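Local structure of PbSGBP-B lipoprotein (Prevotella bryantii B14, 6D2Y) at residues D276-E281 with I426-G431; P329-F334 with W369-Y374; Y42-D47 with T63-G68. The protein probably binds polysaccharide at the cell surface, as a lipoprotein of a polysaccharide utilization locus, and carries a bound magnesium ion. All coordinates share one frame; numbering follows the deposited sequence.

Interaction 1. Residues D276-E281 with I426-G431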
loop_
_atom_site.group_PDB
_atom_site.type_symbol
_atom_site.label_atom_id
_atom_site.label_comp_id
_atom_site.label_asym_id
_atom_site.label_seq_id
_atom_site.Cartn_x
_atom_site.Cartn_y
_atom_site.Cartn_z
ATOM N N ASP A 276 5.903 -27.992 8.922
ATOM C CA ASP A 276 5.212 -27.222 9.955
ATOM C C ASP A 276 6.131 -26.292 10.739
ATOM O O ASP A 276 5.632 -25.512 11.564
ATOM C CB ASP A 276 4.489 -28.155 10.936
ATOM C CG ASP A 276 3.609 -29.177 10.241
ATOM O OD1 ASP A 276 3.583 -30.346 10.670
ATOM O OD2 ASP A 276 2.949 -28.791 9.239
ATOM N N GLU A 277 7.447 -26.355 10.513
ATOM C CA GLU A 277 8.344 -25.390 11.131
ATOM C C GLU A 277 8.060 -23.967 10.673
ATOM O O GLU A 277 8.455 -23.018 11.358
ATOM C CB GLU A 277 9.801 -25.741 10.829
ATOM C CG GLU A 277 10.337 -26.937 11.594
ATOM C CD GLU A 277 10.696 -26.594 13.026
ATOM O OE1 GLU A 277 11.068 -25.428 13.284
ATOM O OE2 GLU A 277 10.621 -27.491 13.894
ATOM N N PHE A 278 7.392 -23.795 9.533
ATOM C CA PHE A 278 7.066 -22.481 8.992
ATOM C C PHE A 278 5.564 -22.220 9.011
ATOM O O PHE A 278 5.000 -21.665 8.067
ATOM C CB PHE A 278 7.612 -22.329 7.575
ATOM C CG PHE A 278 8.962 -22.960 7.372
ATOM C CD1 PHE A 278 10.104 -22.331 7.842
ATOM C CD2 PHE A 278 9.094 -24.158 6.689
ATOM C CE1 PHE A 278 11.354 -22.898 7.655
ATOM C CE2 PHE A 278 10.340 -24.729 6.496
ATOM C CZ PHE A 278 11.472 -24.098 6.980
ATOM N N SER A 279 4.897 -22.623 10.088
ATOM C CA SER A 279 3.461 -22.423 10.239
ATOM C C SER A 279 3.184 -21.723 11.563
ATOM O O SER A 279 3.538 -22.241 12.626
ATOM C CB SER A 279 2.708 -23.756 10.175
ATOM O OG SER A 279 1.331 -23.572 10.458
ATOM N N PHE A 280 2.565 -20.549 11.494
ATOM C CA PHE A 280 1.992 -19.897 12.663
ATOM C C PHE A 280 0.482 -20.077 12.615
ATOM O O PHE A 280 -0.140 -19.842 11.574
ATOM C CB PHE A 280 2.348 -18.410 12.714
ATOM C CG PHE A 280 1.553 -17.637 13.728
ATOM C CD1 PHE A 280 0.487 -16.845 13.332
ATOM C CD2 PHE A 280 1.867 -17.707 15.076
ATOM C CE1 PHE A 280 -0.254 -16.135 14.264
ATOM C CE2 PHE A 280 1.131 -16.998 16.014
ATOM C CZ PHE A 280 0.069 -16.210 15.606
ATOM N N GLU A 281 -0.102 -20.504 13.731
ATOM C CA GLU A 281 -1.520 -20.839 13.779
ATOM C C GLU A 281 -2.161 -20.192 14.997
ATOM O O GLU A 281 -1.770 -20.480 16.133
ATOM C CB GLU A 281 -1.721 -22.359 13.809
ATOM C CG GLU A 281 -0.996 -23.112 12.697
ATOM C CD GLU A 281 -0.533 -24.498 13.118
ATOM O OE1 GLU A 281 -0.766 -24.882 14.284
ATOM O OE2 GLU A 281 0.060 -25.208 12.276
ATOM N N ILE A 426 -0.571 -18.547 9.079
ATOM C CA ILE A 426 0.511 -18.061 8.228
ATOM C C ILE A 426 1.426 -19.248 7.971
ATOM O O ILE A 426 2.085 -19.742 8.894
ATOM C CB ILE A 426 1.277 -16.893 8.864
ATOM C CG1 ILE A 426 0.306 -15.787 9.289
ATOM C CG2 ILE A 426 2.330 -16.364 7.900
ATOM C CD1 ILE A 426 0.939 -14.422 9.416
ATOM N N PHE A 427 1.464 -19.708 6.722
ATOM C CA PHE A 427 2.158 -20.937 6.357
ATOM C C PHE A 427 3.012 -20.681 5.124
ATOM O O PHE A 427 2.489 -20.309 4.068
ATOM C CB PHE A 427 1.157 -22.068 6.098
ATOM C CG PHE A 427 1.752 -23.447 6.185
ATOM C CD1 PHE A 427 3.084 -23.629 6.515
ATOM C CD2 PHE A 427 0.974 -24.565 5.931
ATOM C CE1 PHE A 427 3.629 -24.898 6.590
ATOM C CE2 PHE A 427 1.513 -25.836 6.006
ATOM C CZ PHE A 427 2.842 -26.002 6.335
ATOM N N LEU A 428 4.320 -20.881 5.263
ATOM C CA LEU A 428 5.255 -20.815 4.143
ATOM C C LEU A 428 5.255 -22.172 3.455
ATOM O O LEU A 428 5.901 -23.114 3.920
ATOM C CB LEU A 428 6.653 -20.457 4.632
ATOM C CG LEU A 428 7.105 -19.002 4.734
ATOM C CD1 LEU A 428 6.052 -18.121 5.382
ATOM C CD2 LEU A 428 8.395 -18.962 5.531
ATOM N N ILE A 429 4.532 -22.284 2.346
ATOM C CA ILE A 429 4.384 -23.573 1.681
ATOM C C ILE A 429 3.938 -23.334 0.246
ATOM O O ILE A 429 3.162 -22.417 -0.036
ATOM C CB ILE A 429 3.392 -24.482 2.445
ATOM C CG1 ILE A 429 3.282 -25.853 1.775
ATOM C CG2 ILE A 429 2.026 -23.821 2.549
ATOM C CD1 ILE A 429 2.387 -26.812 2.513
ATOM N N LYS A 430 4.449 -24.162 -0.660
ATOM C CA LYS A 430 3.962 -24.238 -2.030
ATOM C C LYS A 430 2.996 -25.415 -2.117
ATOM O O LYS A 430 3.403 -26.572 -1.977
ATOM C CB LYS A 430 5.114 -24.395 -3.020
ATOM C CG LYS A 430 4.659 -24.656 -4.445
ATOM C CD LYS A 430 5.651 -25.525 -5.197
ATOM C CE LYS A 430 5.314 -25.580 -6.676
ATOM N NZ LYS A 430 6.525 -25.581 -7.539
ATOM N N GLY A 431 1.716 -25.116 -2.336
ATOM C CA GLY A 431 0.723 -26.161 -2.424
ATOM C C GLY A 431 0.629 -26.768 -3.808
ATOM O O GLY A 431 0.996 -26.162 -4.814
#
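CG of Phe-427 is anti to its backbone N (chi1 -160°), and Ser-279 CB rests over one face of the ring, 4.0 Å from the ring centroid and offset toward the rim, in a CH-pi contact. Ser-279 has its OG anti to the backbone N (chi1 174°), and this hydroxyl donates to Glu-281 OE2 at 2.8 Å. Ile-429 CG2 lies over the opposite face of the Phe-427 ring. At the ring edge, Phe-278 O approaches CD1 of Phe-427 to 3.2 Å, while the same oxygen accepts the amide of Leu-428 (N to O 3.0 Å). Asp-276 OD2 comes obliquely to CZ of Phe-427 but is hydrogen-bonded to Trp-274 NE1.

The backbones run antiparallel, and Phe-280 and Ile-426 exchange two hydrogen bonds, each 2.8 Å from N to O. Their side chains share the other face of the sheet, where Ile-426 CG1 meets the edge of the Phe-280 ring. Nearby, the CB atoms of Phe-278 and Leu-428 touch at 3.6 Å.

Strand 279-282 is outermost in its sheet, and 423-428 separates it from 330-335. Phe-280 and Ile-426 pack on Met-259 and Ile-261, respectively, of strand 258-261, which belongs to another sheet of the domain.

Interaction 2. Residues P329-F334 with W369-Y374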
loop_
_atom_site.group_PDB
_atom_site.type_symbol
_atom_site.label_atom_id
_atom_site.label_comp_id
_atom_site.label_asym_id
_atom_site.label_seq_id
_atom_site.Cartn_x
_atom_site.Cartn_y
_atom_site.Cartn_z
ATOM N N PRO A 329 6.126 -19.996 -0.783
ATOM C CA PRO A 329 5.255 -18.820 -0.738
ATOM C C PRO A 329 4.515 -18.731 0.586
ATOM O O PRO A 329 4.075 -19.737 1.147
ATOM C CB PRO A 329 4.289 -19.051 -1.903
ATOM C CG PRO A 329 4.922 -20.115 -2.755
ATOM C CD PRO A 329 5.688 -20.971 -1.795
HETATM N N MSE A 330 4.279 -17.530 1.049
HETATM C CA MSE A 330 3.615 -17.302 2.274
HETATM C C MSE A 330 2.162 -17.225 2.108
HETATM O O MSE A 330 1.656 -16.247 1.660
HETATM C CB MSE A 330 4.088 -15.982 2.836
HETATM C CG MSE A 330 3.573 -15.702 4.232
HETATM SE SE MSE A 330 3.928 -14.009 5.070
HETATM C CE MSE A 330 5.773 -14.171 5.448
ATOM N N GLN A 331 1.466 -18.239 2.531
ATOM C CA GLN A 331 0.014 -18.283 2.435
ATOM C C GLN A 331 -0.569 -17.778 3.749
ATOM O O GLN A 331 -0.320 -18.362 4.809
ATOM C CB GLN A 331 -0.475 -19.695 2.113
ATOM C CG GLN A 331 0.249 -20.311 0.922
ATOM C CD GLN A 331 -0.532 -21.420 0.244
ATOM O OE1 GLN A 331 -1.747 -21.534 0.408
ATOM N NE2 GLN A 331 0.165 -22.237 -0.540
ATOM N N ILE A 332 -1.313 -16.682 3.680
ATOM C CA ILE A 332 -1.968 -16.093 4.840
ATOM C C ILE A 332 -3.451 -16.418 4.726
ATOM O O ILE A 332 -4.151 -15.869 3.867
ATOM C CB ILE A 332 -1.716 -14.582 4.919
ATOM C CG1 ILE A 332 -0.214 -14.295 4.835
ATOM C CG2 ILE A 332 -2.300 -14.004 6.196
ATOM C CD1 ILE A 332 0.121 -12.854 4.523
ATOM N N ILE A 333 -3.938 -17.316 5.580
ATOM C CA ILE A 333 -5.278 -17.882 5.449
ATOM C C ILE A 333 -6.115 -17.472 6.653
ATOM O O ILE A 333 -5.787 -17.820 7.794
ATOM C CB ILE A 333 -5.246 -19.414 5.321
ATOM C CG1 ILE A 333 -4.102 -19.870 4.410
ATOM C CG2 ILE A 333 -6.573 -19.931 4.793
ATOM C CD1 ILE A 333 -2.936 -20.477 5.162
ATOM N N PHE A 334 -7.201 -16.748 6.395
ATOM C CA PHE A 334 -8.225 -16.490 7.395
ATOM C C PHE A 334 -9.270 -17.596 7.345
ATOM O O PHE A 334 -9.537 -18.174 6.289
ATOM C CB PHE A 334 -8.892 -15.133 7.165
ATOM C CG PHE A 334 -8.122 -13.971 7.728
ATOM C CD1 PHE A 334 -8.135 -13.712 9.088
ATOM C CD2 PHE A 334 -7.404 -13.125 6.897
ATOM C CE1 PHE A 334 -7.437 -12.643 9.612
ATOM C CE2 PHE A 334 -6.704 -12.052 7.415
ATOM C CZ PHE A 334 -6.719 -11.811 8.774
ATOM N N TRP A 369 -11.309 -21.954 -1.453
ATOM C CA TRP A 369 -11.245 -20.957 -0.392
ATOM C C TRP A 369 -10.092 -19.987 -0.626
ATOM O O TRP A 369 -8.953 -20.402 -0.858
ATOM C CB TRP A 369 -11.096 -21.629 0.972
ATOM C CG TRP A 369 -11.101 -20.647 2.100
ATOM C CD1 TRP A 369 -10.078 -20.381 2.963
ATOM C CD2 TRP A 369 -12.180 -19.785 2.477
ATOM N NE1 TRP A 369 -10.458 -19.411 3.861
ATOM C CE2 TRP A 369 -11.743 -19.029 3.582
ATOM C CE3 TRP A 369 -13.475 -19.582 1.989
ATOM C CZ2 TRP A 369 -12.555 -18.086 4.208
ATOM C CZ3 TRP A 369 -14.278 -18.645 2.611
ATOM C CH2 TRP A 369 -13.816 -17.910 3.708
ATOM N N GLY A 370 -10.390 -18.693 -0.532
ATOM C CA GLY A 370 -9.410 -17.677 -0.875
ATOM C C GLY A 370 -8.445 -17.382 0.264
ATOM O O GLY A 370 -8.829 -17.285 1.428
ATOM N N ARG A 371 -7.173 -17.238 -0.097
ATOM C CA ARG A 371 -6.150 -16.811 0.845
ATOM C C ARG A 371 -5.093 -16.028 0.083
ATOM O O ARG A 371 -4.904 -16.221 -1.121
ATOM C CB ARG A 371 -5.524 -17.999 1.589
ATOM C CG ARG A 371 -4.312 -18.623 0.915
ATOM C CD ARG A 371 -4.698 -19.452 -0.302
ATOM N NE ARG A 371 -5.823 -20.346 -0.036
ATOM C CZ ARG A 371 -5.707 -21.550 0.515
ATOM N NH1 ARG A 371 -4.514 -22.010 0.867
ATOM N NH2 ARG A 371 -6.787 -22.295 0.719
ATOM N N ALA A 372 -4.418 -15.129 0.793
ATOM C CA ALA A 372 -3.356 -14.339 0.192
ATOM C C ALA A 372 -2.056 -15.129 0.180
ATOM O O ALA A 372 -1.744 -15.857 1.126
ATOM C CB ALA A 372 -3.163 -13.028 0.952
ATOM N N ILE A 373 -1.301 -14.989 -0.905
ATOM C CA ILE A 373 -0.020 -15.666 -1.069
ATOM C C ILE A 373 1.031 -14.607 -1.377
ATOM O O ILE A 373 1.044 -14.031 -2.473
ATOM C CB ILE A 373 -0.070 -16.743 -2.162
ATOM C CG1 ILE A 373 -1.356 -17.565 -2.039
ATOM C CG2 ILE A 373 1.146 -17.642 -2.066
ATOM C CD1 ILE A 373 -1.337 -18.874 -2.808
ATOM N N TYR A 374 1.909 -14.350 -0.409
ATOM C CA TYR A 374 2.933 -13.319 -0.512
ATOM C C TYR A 374 4.274 -13.966 -0.833
ATOM O O TYR A 374 4.703 -14.895 -0.140
ATOM C CB TYR A 374 3.021 -12.524 0.792
ATOM C CG TYR A 374 4.058 -11.418 0.807
ATOM C CD1 TYR A 374 4.057 -10.417 -0.152
ATOM C CD2 TYR A 374 5.027 -11.370 1.795
ATOM C CE1 TYR A 374 5.003 -9.405 -0.129
ATOM C CE2 TYR A 374 5.972 -10.366 1.833
ATOM C CZ TYR A 374 5.958 -9.387 0.869
ATOM O OH TYR A 374 6.904 -8.389 0.906
HETATM O O HOH W 1 -8.565 -16.533 3.942
#
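Arg-371 NH1 donates to Gln-331 OE1 at 2.8 Å, approaching almost in line with the amide C=O, although the guanidinium and amide planes are 63° apart. The arginine chain bends at chi2 and chi3 (-74° and -47°), folding back on its own segment: NE and NH2 grip Trp-369 O side-on, at 3.2 and 3.3 Å respectively, from one face of that carbonyl. NH2 also bonds Phe-363 O, while Gln-331 NE2 is taken by Ile-429 O. Ile-333 lies alongside Arg-371, its CG1 3.7 Å from CB of the arginine.

The Trp-369 indole presents its edge: NE1 donates a hydrogen bond to Phe-334 O at 2.9 Å, nearly in the ring plane, beside Ile-333 CG2. A water joins Phe-334 N to Gly-370 O. Pro-329 CB and Ile-373 CG2 are tightly packed at 3.4 Å.

The strands pair antiparallel, 372-374 outermost in the sheet, with Met-330/Tyr-374 and Ile-332/Ala-372 as hydrogen-bonded pairs. On the face opposite Gln-331 and Ile-373, selenomethionine Met-330 places SE at the edge of the Tyr-374 ring; Ile-332 and Ala-372 pair on the same face. This row packs on strands 311-318 and 393-398, within the domain assigned by family to xyloglucan binding, the arrangement of a beta sandwich.

Interaction 3. Residues Y42-D47 with T63-G68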
loop_
_atom_site.group_PDB
_atom_site.type_symbol
_atom_site.label_atom_id
_atom_site.label_comp_id
_atom_site.label_asym_id
_atom_site.label_seq_id
_atom_site.Cartn_x
_atom_site.Cartn_y
_atom_site.Cartn_z
ATOM N N TYR A 42 -9.931 35.463 -23.637
ATOM C CA TYR A 42 -10.213 34.359 -22.727
ATOM C C TYR A 42 -9.830 33.059 -23.420
ATOM O O TYR A 42 -9.487 33.040 -24.606
ATOM C CB TYR A 42 -11.681 34.341 -22.285
ATOM C CG TYR A 42 -12.693 34.217 -23.402
ATOM C CD1 TYR A 42 -13.083 32.972 -23.880
ATOM C CD2 TYR A 42 -13.274 35.346 -23.966
ATOM C CE1 TYR A 42 -14.015 32.856 -24.897
ATOM C CE2 TYR A 42 -14.206 35.238 -24.983
ATOM C CZ TYR A 42 -14.572 33.992 -25.445
ATOM O OH TYR A 42 -15.500 33.881 -26.457
ATOM N N ILE A 43 -9.886 31.969 -22.657
ATOM C CA ILE A 43 -9.580 30.631 -23.148
ATOM C C ILE A 43 -10.795 29.747 -22.913
ATOM O O ILE A 43 -11.317 29.686 -21.794
ATOM C CB ILE A 43 -8.338 30.039 -22.457
ATOM C CG1 ILE A 43 -7.157 31.005 -22.564
ATOM C CG2 ILE A 43 -7.998 28.675 -23.050
ATOM C CD1 ILE A 43 -5.816 30.333 -22.433
ATOM N N ARG A 44 -11.237 29.062 -23.960
ATOM C CA ARG A 44 -12.397 28.188 -23.921
ATOM C C ARG A 44 -12.004 26.776 -24.336
ATOM O O ARG A 44 -10.976 26.575 -24.995
ATOM C CB ARG A 44 -13.506 28.719 -24.842
ATOM C CG ARG A 44 -13.358 28.312 -26.300
ATOM C CD ARG A 44 -14.335 29.060 -27.194
ATOM N NE ARG A 44 -14.052 28.842 -28.610
ATOM C CZ ARG A 44 -14.299 29.729 -29.568
ATOM N NH1 ARG A 44 -14.839 30.902 -29.265
ATOM N NH2 ARG A 44 -14.007 29.443 -30.832
ATOM N N PRO A 45 -12.786 25.768 -23.950
ATOM C CA PRO A 45 -12.491 24.397 -24.380
ATOM C C PRO A 45 -12.729 24.228 -25.874
ATOM O O PRO A 45 -13.338 25.065 -26.542
ATOM C CB PRO A 45 -13.460 23.541 -23.559
ATOM C CG PRO A 45 -13.884 24.418 -22.422
ATOM C CD PRO A 45 -13.882 25.809 -22.968
ATOM N N VAL A 46 -12.232 23.109 -26.398
ATOM C CA VAL A 46 -12.324 22.842 -27.828
ATOM C C VAL A 46 -13.453 21.879 -28.190
ATOM O O VAL A 46 -13.932 21.912 -29.335
ATOM C CB VAL A 46 -10.978 22.321 -28.377
ATOM C CG1 VAL A 46 -10.830 20.826 -28.133
ATOM C CG2 VAL A 46 -10.849 22.643 -29.859
ATOM N N ASP A 47 -13.899 21.034 -27.263
ATOM C CA ASP A 47 -14.981 20.124 -27.597
ATOM C C ASP A 47 -16.332 20.813 -27.410
ATOM O O ASP A 47 -16.468 21.791 -26.669
ATOM C CB ASP A 47 -14.888 18.832 -26.771
ATOM C CG ASP A 47 -15.044 19.062 -25.277
ATOM O OD1 ASP A 47 -16.076 19.616 -24.851
ATOM O OD2 ASP A 47 -14.128 18.674 -24.522
ATOM N N THR A 63 -6.737 19.931 -24.765
ATOM C CA THR A 63 -6.776 20.798 -25.935
ATOM C C THR A 63 -7.655 22.004 -25.622
ATOM O O THR A 63 -8.845 21.850 -25.324
ATOM C CB THR A 63 -7.300 20.040 -27.155
ATOM O OG1 THR A 63 -6.562 18.822 -27.313
ATOM C CG2 THR A 63 -7.141 20.879 -28.409
ATOM N N ILE A 64 -7.066 23.198 -25.678
ATOM C CA ILE A 64 -7.759 24.438 -25.360
ATOM C C ILE A 64 -7.751 25.335 -26.591
ATOM O O ILE A 64 -6.979 25.137 -27.531
ATOM C CB ILE A 64 -7.126 25.161 -24.154
ATOM C CG1 ILE A 64 -5.690 25.579 -24.479
ATOM C CG2 ILE A 64 -7.161 24.275 -22.921
ATOM C CD1 ILE A 64 -5.000 26.317 -23.355
ATOM N N CYS A 65 -8.628 26.338 -26.572
ATOM C CA CYS A 65 -8.761 27.277 -27.680
ATOM C C CYS A 65 -8.636 28.697 -27.153
ATOM O O CYS A 65 -9.424 29.119 -26.300
ATOM C CB CYS A 65 -10.094 27.096 -28.409
ATOM S SG CYS A 65 -10.338 28.279 -29.752
ATOM N N LEU A 66 -7.654 29.432 -27.669
ATOM C CA LEU A 66 -7.452 30.822 -27.291
ATOM C C LEU A 66 -8.406 31.719 -28.066
ATOM O O LEU A 66 -8.680 31.487 -29.247
ATOM C CB LEU A 66 -6.007 31.245 -27.559
ATOM C CG LEU A 66 -4.906 30.911 -26.545
ATOM C CD1 LEU A 66 -4.927 29.460 -26.101
ATOM C CD2 LEU A 66 -3.553 31.242 -27.139
ATOM N N VAL A 67 -8.916 32.749 -27.397
ATOM C CA VAL A 67 -9.833 33.701 -28.012
ATOM C C VAL A 67 -9.230 35.087 -27.818
ATOM O O VAL A 67 -9.352 35.686 -26.744
ATOM C CB VAL A 67 -11.249 33.614 -27.432
ATOM C CG1 VAL A 67 -12.111 34.754 -27.955
ATOM C CG2 VAL A 67 -11.875 32.274 -27.788
ATOM N N GLY A 68 -8.567 35.591 -28.853
ATOM C CA GLY A 68 -7.943 36.898 -28.829
ATOM C C GLY A 68 -7.827 37.447 -30.234
ATOM O O GLY A 68 -8.537 36.979 -31.126
#
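Strands 42-45 and 63-68 pair antiparallel with a marked twist (144° between their directions), through hydrogen-bonded pairs Tyr-42 with Val-67 and Arg-44 with Cys-65, the shortest bond running from Cys-65 N to Arg-44 O at 2.8 Å. Tyr-42 has CG between its backbone N and carbonyl carbon (chi1 59°), and its ring lies over Val-67: CB of the valine stands above the ring centre, 3.9 Å from the centroid, in a CH-pi contact. CG1 of Val-67 leans to the hydroxyl end, 3.6 Å from CZ of Tyr-42.

CG2 of Val-67 touches both the Tyr-42 ring, at CE1, and Arg-44. The extended arginine chain crosses Val-67 at about a right angle and lays a guanidinium face on this methyl, with NH1 3.6 Å from CG2. Cys-65 SG comes obliquely to the same group, 3.9 Å from NE of Arg-44. Val-46 CG1 also touches Thr-63 CG2.

On the opposite face Ile-43 and Leu-66 lie side by side, CD1 to CD1 3.9 Å. Separately, Ile-43 CG2 meets Ile-64 CB. These three side chains reach Met-112, Met-114, Tyr-124 and Phe-126 on strands 111-116 and 121-129 of a second sheet, the two-layer packing characteristic of a beta sandwich.

In the fold
Interactions 1 and 2 belong to one four-stranded antiparallel sheet: the central strands 423-428 and 330-335 are neighbours, joined by a probable hydrogen bond from Gln-331 N to Phe-427 O, and each also pairs with an outermost strand. Both are largely buried, yet their chemistry differs: interaction 1 relies on aromatic and aliphatic packing beside the backbone bonds, whereas interaction 2 adds side-chain hydrogen bonds from arginine and tryptophan. Interaction 3 lies in a separate N-terminal sandwich, with its centre about 62 Å from that of interaction 1 and about 53 Å from that of interaction 2. It is only partly buried: one face is aliphatic and buried, the other partly exposed, with a buried cysteine among its side chains.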